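Local coordinates for cytochrome (Paracoccus pantotrophus, PDB 2XTS), which probably carries electrons as the heme c cytochrome domain of SoxD, part of the sulfane dehydrogenase SoxCD that oxidises protein-bound sulfur, at residues 48-53 with 61-66; 5-8 with 12-15. All blocks are in the same frame, centred on the assembly; numbering follows the deposited sequence.

Overall arrangement
From the N terminus, the chain first enters contact 2, where strand 7-8 is tied by a salt bridge to helix 11-17 and the short turn between them is closed. This N-terminal arm lies against chains of the sulfite dehydrogenase partner. Helix 35-45 follows, and then contact 1 opens at helix 47-50. It closes the seven-residue loop 54-60 by joining the heme-ligating H50 to P61. The two contacts come in series, neither nested nor crossed, with centres about 38 Å apart and nearest atoms about 23 Å apart. Contact 2 thus belongs to the subunit interface, while contact 1 builds the heme pocket, which itself borders a sulfite dehydrogenase chain.

Contact 1 (48-53 with 61-66); sequences SCHGDF and PVLAGG. With HEC (heme c), chain U.
H50 ND1 donates a hydrogen bond of 2.8 Å to P61 O, nearly straight at 166° and in the imidazole plane. Across CE1, the ring's other nitrogen, NE2, binds the heme iron at 2.0 Å, so the carbonyl fixes the rotation of the ligand ring and probably makes it a stronger electron donor to the iron. L63 reaches over one ring face: with CG anti to the carbonyl carbon (chi1 -54°), CD1 stands 3.7 Å from the centroid of the H50 ring, a CH-pi contact, while CD2 rests against the propionate-bearing edge of the heme, 3.7 Å from CBA. This is the proximal side of a class I cytochrome c, in which the CxxCH motif supplies the thioether cysteines C46 and C49 and the histidine; M97 is the second axial ligand. C49 SG is joined to HEC CAC, and P61 CG packs 3.5 Å from HEC C3D. Replacing L63 with an alanine would probably remove the CH-pi cover from that face and open a gap beside the heme propionate, leaving H50 less firmly packed. A64 CB touches F53 O at 4.1 Å, and F42 of helix 35-45 packs on both H50 and L63.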
loop_
_atom_site.group_PDB
_atom_site.type_symbol
_atom_site.label_atom_id
_atom_site.label_comp_id
_atom_site.label_asym_id
_atom_site.label_seq_id
_atom_site.Cartn_x
_atom_site.Cartn_y
_atom_site.Cartn_z
ATOM N N SER D 48 43.458 -1.634 7.087
ATOM C CA SER D 48 42.810 -2.925 7.315
ATOM C C SER D 48 41.821 -3.294 6.218
ATOM O O SER D 48 41.519 -4.473 6.039
ATOM C CB SER D 48 42.123 -2.937 8.683
ATOM O OG SER D 48 41.098 -1.956 8.745
ATOM N N CYS D 49 41.293 -2.283 5.519
ATOM C CA CYS D 49 40.421 -2.505 4.352
ATOM C C CYS D 49 41.039 -2.049 3.048
ATOM O O CYS D 49 40.963 -2.738 2.045
ATOM C CB CYS D 49 39.069 -1.839 4.561
ATOM S SG CYS D 49 38.271 -2.446 6.032
ATOM N N HIS D 50 41.676 -0.883 3.054
ATOM C CA HIS D 50 42.133 -0.283 1.812
ATOM C C HIS D 50 43.608 -0.539 1.487
ATOM O O HIS D 50 44.066 -0.048 0.475
ATOM C CB HIS D 50 41.838 1.228 1.822
ATOM C CG HIS D 50 40.385 1.597 1.853
ATOM N ND1 HIS D 50 39.512 1.353 0.818
ATOM C CD2 HIS D 50 39.679 2.277 2.790
ATOM C CE1 HIS D 50 38.326 1.864 1.123
ATOM N NE2 HIS D 50 38.401 2.421 2.319
ATOM N N GLY D 51 44.317 -1.278 2.341
ATOM C CA GLY D 51 45.706 -1.656 2.085
ATOM C C GLY D 51 46.710 -0.638 2.595
ATOM O O GLY D 51 46.394 0.540 2.741
ATOM N N ASP D 52 47.936 -1.090 2.836
ATOM C CA ASP D 52 48.961 -0.217 3.336
ATOM C C ASP D 52 49.334 0.901 2.365
ATOM O O ASP D 52 49.841 1.939 2.780
ATOM C CB ASP D 52 50.199 -1.029 3.694
ATOM C CG ASP D 52 49.959 -1.982 4.840
ATOM O OD1 ASP D 52 49.092 -1.700 5.682
ATOM O OD2 ASP D 52 50.655 -3.003 4.901
ATOM N N PHE D 53 49.086 0.695 1.079
ATOM C CA PHE D 53 49.450 1.631 0.015
ATOM C C PHE D 53 48.198 2.141 -0.687
ATOM O O PHE D 53 48.281 2.656 -1.792
ATOM C CB PHE D 53 50.401 0.957 -0.970
ATOM C CG PHE D 53 51.571 0.315 -0.284
ATOM C CD1 PHE D 53 52.560 1.084 0.310
ATOM C CD2 PHE D 53 51.620 -1.061 -0.117
ATOM C CE1 PHE D 53 53.611 0.467 1.008
ATOM C CE2 PHE D 53 52.668 -1.674 0.567
ATOM C CZ PHE D 53 53.646 -0.907 1.133
ATOM N N PRO D 61 37.322 -1.191 -1.554
ATOM C CA PRO D 61 37.665 -0.251 -2.631
ATOM C C PRO D 61 39.159 0.078 -2.752
ATOM O O PRO D 61 39.859 0.278 -1.746
ATOM C CB PRO D 61 36.855 0.999 -2.278
ATOM C CG PRO D 61 35.642 0.458 -1.578
ATOM C CD PRO D 61 36.195 -0.690 -0.745
ATOM N N VAL D 62 39.621 0.119 -3.994
ATOM C CA VAL D 62 40.953 0.548 -4.372
ATOM C C VAL D 62 40.968 2.078 -4.431
ATOM O O VAL D 62 40.106 2.672 -5.057
ATOM C CB VAL D 62 41.312 -0.025 -5.736
ATOM C CG1 VAL D 62 42.673 0.495 -6.199
ATOM C CG2 VAL D 62 41.265 -1.540 -5.722
ATOM N N LEU D 63 41.888 2.714 -3.703
ATOM C CA LEU D 63 41.942 4.184 -3.615
ATOM C C LEU D 63 43.043 4.802 -4.444
ATOM O O LEU D 63 43.109 6.015 -4.573
ATOM C CB LEU D 63 42.074 4.643 -2.157
ATOM C CG LEU D 63 41.030 4.108 -1.187
ATOM C CD1 LEU D 63 41.187 4.701 0.208
ATOM C CD2 LEU D 63 39.594 4.313 -1.710
ATOM N N ALA D 64 43.925 3.965 -4.981
ATOM C CA ALA D 64 45.066 4.408 -5.765
ATOM C C ALA D 64 45.334 3.402 -6.875
ATOM O O ALA D 64 45.330 2.200 -6.648
ATOM C CB ALA D 64 46.302 4.563 -4.872
ATOM N N GLY D 65 45.591 3.904 -8.069
ATOM C CA GLY D 65 45.885 3.059 -9.228
ATOM C C GLY D 65 44.935 3.274 -10.391
ATOM O O GLY D 65 44.047 4.129 -10.349
ATOM N N GLY D 66 45.162 2.519 -11.463
ATOM C CA GLY D 66 44.283 2.508 -12.617
ATOM C C GLY D 66 44.447 3.676 -13.555
ATOM O O GLY D 66 43.622 3.893 -14.430
HETATM FE FE HEC U . 36.938 3.432 3.305
HETATM C CHA HEC U . 34.969 3.862 0.570
HETATM C CHB HEC U . 38.705 6.187 2.484
HETATM C CHC HEC U . 38.616 3.185 6.213
HETATM C CHD HEC U . 35.607 0.383 3.798
HETATM N NA HEC U . 36.853 4.752 1.826
HETATM C C1A HEC U . 36.010 4.724 0.734
HETATM C C2A HEC U . 36.364 5.800 -0.190
HETATM C C3A HEC U . 37.413 6.451 0.340
HETATM C C4A HEC U . 37.718 5.800 1.611
HETATM C CMA HEC U . 38.144 7.682 -0.222
HETATM C CAA HEC U . 35.641 6.081 -1.530
HETATM C CBA HEC U . 36.180 5.195 -2.656
HETATM C CGA HEC U . 35.576 5.476 -3.997
HETATM O O1A HEC U . 34.428 5.891 -4.055
HETATM O O2A HEC U . 36.327 5.247 -4.976
HETATM N NB HEC U . 38.344 4.509 4.186
HETATM C C1B HEC U . 38.944 5.638 3.713
HETATM C C2B HEC U . 39.768 6.187 4.775
HETATM C C3B HEC U . 39.750 5.353 5.795
HETATM C C4B HEC U . 38.844 4.295 5.466
HETATM C CMB HEC U . 40.673 7.426 4.532
HETATM C CAB HEC U . 40.461 5.514 7.145
HETATM C CBB HEC U . 40.109 6.887 7.770
HETATM N NC HEC U . 37.091 2.050 4.746
HETATM C C1C HEC U . 37.871 2.101 5.877
HETATM C C2C HEC U . 37.718 0.887 6.622
HETATM C C3C HEC U . 36.917 0.101 5.906
HETATM C C4C HEC U . 36.512 0.819 4.721
HETATM C CMC HEC U . 38.473 0.549 7.932
HETATM C CAC HEC U . 36.484 -1.337 6.172
HETATM C CBC HEC U . 35.928 -1.787 7.486
HETATM N ND HEC U . 35.539 2.346 2.387
HETATM C C1D HEC U . 35.053 1.126 2.798
HETATM C C2D HEC U . 33.935 0.711 2.022
HETATM C C3D HEC U . 33.738 1.788 1.057
HETATM C C4D HEC U . 34.767 2.732 1.303
HETATM C CMD HEC U . 33.055 -0.524 2.132
HETATM C CAD HEC U . 32.636 1.848 0.014
HETATM C CBD HEC U . 31.420 2.556 0.616
HETATM C CGD HEC U . 30.272 2.664 -0.331
HETATM O O1D HEC U . 30.438 2.400 -1.541
HETATM O O2D HEC U . 29.209 3.161 0.109
#

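Contact 2 (5-8 with 12-15); sequences LGRE and EEIS. With CA (calcium ion), chain B.
R7 and E13 meet head-on through a two-pronged salt bridge, the guanidinium giving one nitrogen to each carboxylate oxygen. R7 NH1 lies 2.7 Å from E13 OE1 and approaches its syn lone pair; R7 NH2 is 3.0 Å from E13 OE2, again on the syn side but tilted out of the carboxylate plane. Both oxygens lie close to the guanidinium plane, but the two planes are 39° apart, which leaves NH2 out of the carboxylate plane. R7 gets there by a bent path: CG lies between the backbone N and the carbonyl carbon (chi1 55°), chi2 of 91° turns the chain, and the rest runs out extended. E13 comes from the opposite direction, its chain extended beyond CG. The guanidinium is steadied further by R7 NH1 bonding to E8 O at 3.0 Å, which ties the arginine back to its own strand, and E13 OE1 also accepts from L10 N in the connecting turn. Next to E13, E12 bends at chi2 and puts OE2 on the calcium ion at 2.3 Å. Strand 7-8 pairs antiparallel with a strand of a sulfite dehydrogenase chain, extending its sheet across the interface, while helix 11-17 takes D5 N of a second sulfite dehydrogenase chain on E13 OE2.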
loop_
_atom_site.group_PDB
_atom_site.type_symbol
_atom_site.label_atom_id
_atom_site.label_comp_id
_atom_site.label_asym_id
_atom_site.label_seq_id
_atom_site.Cartn_x
_atom_site.Cartn_y
_atom_site.Cartn_z
ATOM N N LEU D 5 7.581 28.796 12.028
ATOM C CA LEU D 5 7.930 27.462 12.505
ATOM C C LEU D 5 9.441 27.297 12.443
ATOM O O LEU D 5 10.101 27.856 11.553
ATOM C CB LEU D 5 7.274 26.396 11.630
ATOM C CG LEU D 5 5.751 26.308 11.760
ATOM C CD1 LEU D 5 5.146 25.400 10.658
ATOM C CD2 LEU D 5 5.355 25.813 13.159
ATOM N N GLY D 6 9.985 26.518 13.370
ATOM C CA GLY D 6 11.421 26.352 13.495
ATOM C C GLY D 6 12.032 27.424 14.377
ATOM O O GLY D 6 11.343 28.327 14.865
ATOM N N ARG D 7 13.321 27.285 14.636
ATOM C CA ARG D 7 14.064 28.286 15.390
ATOM C C ARG D 7 15.438 28.439 14.769
ATOM O O ARG D 7 15.904 27.578 14.022
ATOM C CB ARG D 7 14.110 27.926 16.880
ATOM C CG ARG D 7 14.649 26.566 17.192
ATOM C CD ARG D 7 16.102 26.596 17.419
ATOM N NE ARG D 7 16.650 25.292 17.778
ATOM C CZ ARG D 7 17.947 25.021 17.749
ATOM N NH1 ARG D 7 18.812 25.953 17.372
ATOM N NH2 ARG D 7 18.367 23.805 18.064
ATOM N N GLU D 8 16.082 29.568 15.051
ATOM C CA GLU D 8 17.351 29.854 14.444
ATOM C C GLU D 8 18.418 28.865 14.880
ATOM O O GLU D 8 18.605 28.607 16.074
ATOM C CB GLU D 8 17.814 31.284 14.738
ATOM C CG GLU D 8 19.121 31.685 14.044
ATOM C CD GLU D 8 19.324 33.182 13.910
ATOM O OE1 GLU D 8 18.454 33.960 14.352
ATOM O OE2 GLU D 8 20.369 33.557 13.346
ATOM N N GLU D 12 27.412 26.902 16.558
ATOM C CA GLU D 12 27.968 25.612 16.967
ATOM C C GLU D 12 27.252 24.452 16.266
ATOM O O GLU D 12 27.851 23.420 16.003
ATOM C CB GLU D 12 27.834 25.413 18.494
ATOM C CG GLU D 12 28.640 26.323 19.408
ATOM C CD GLU D 12 28.031 27.709 19.629
ATOM O OE1 GLU D 12 26.960 28.073 19.075
ATOM O OE2 GLU D 12 28.671 28.468 20.364
ATOM N N GLU D 13 25.946 24.604 16.079
ATOM C CA GLU D 13 25.130 23.569 15.437
ATOM C C GLU D 13 25.441 23.479 13.944
ATOM O O GLU D 13 25.648 22.396 13.393
ATOM C CB GLU D 13 23.661 23.870 15.655
ATOM C CG GLU D 13 23.235 23.696 17.102
ATOM C CD GLU D 13 21.855 24.248 17.428
ATOM O OE1 GLU D 13 21.350 25.167 16.719
ATOM O OE2 GLU D 13 21.310 23.786 18.458
ATOM N N ILE D 14 25.519 24.626 13.297
ATOM C CA ILE D 14 25.886 24.662 11.890
ATOM C C ILE D 14 27.279 24.076 11.674
ATOM O O ILE D 14 27.515 23.261 10.754
ATOM C CB ILE D 14 25.832 26.106 11.362
ATOM C CG1 ILE D 14 24.379 26.639 11.430
ATOM C CG2 ILE D 14 26.410 26.194 9.933
ATOM C CD1 ILE D 14 24.247 28.130 11.198
ATOM N N SER D 15 28.218 24.476 12.526
ATOM C CA SER D 15 29.587 23.973 12.412
ATOM C C SER D 15 29.631 22.454 12.590
ATOM O O SER D 15 30.454 21.782 11.971
ATOM C CB SER D 15 30.487 24.647 13.463
ATOM O OG SER D 15 31.812 24.182 13.377
HETATM CA CA CA B . 30.338 28.164 21.938
HETATM O O HOH W 1 29.166 29.818 23.372
#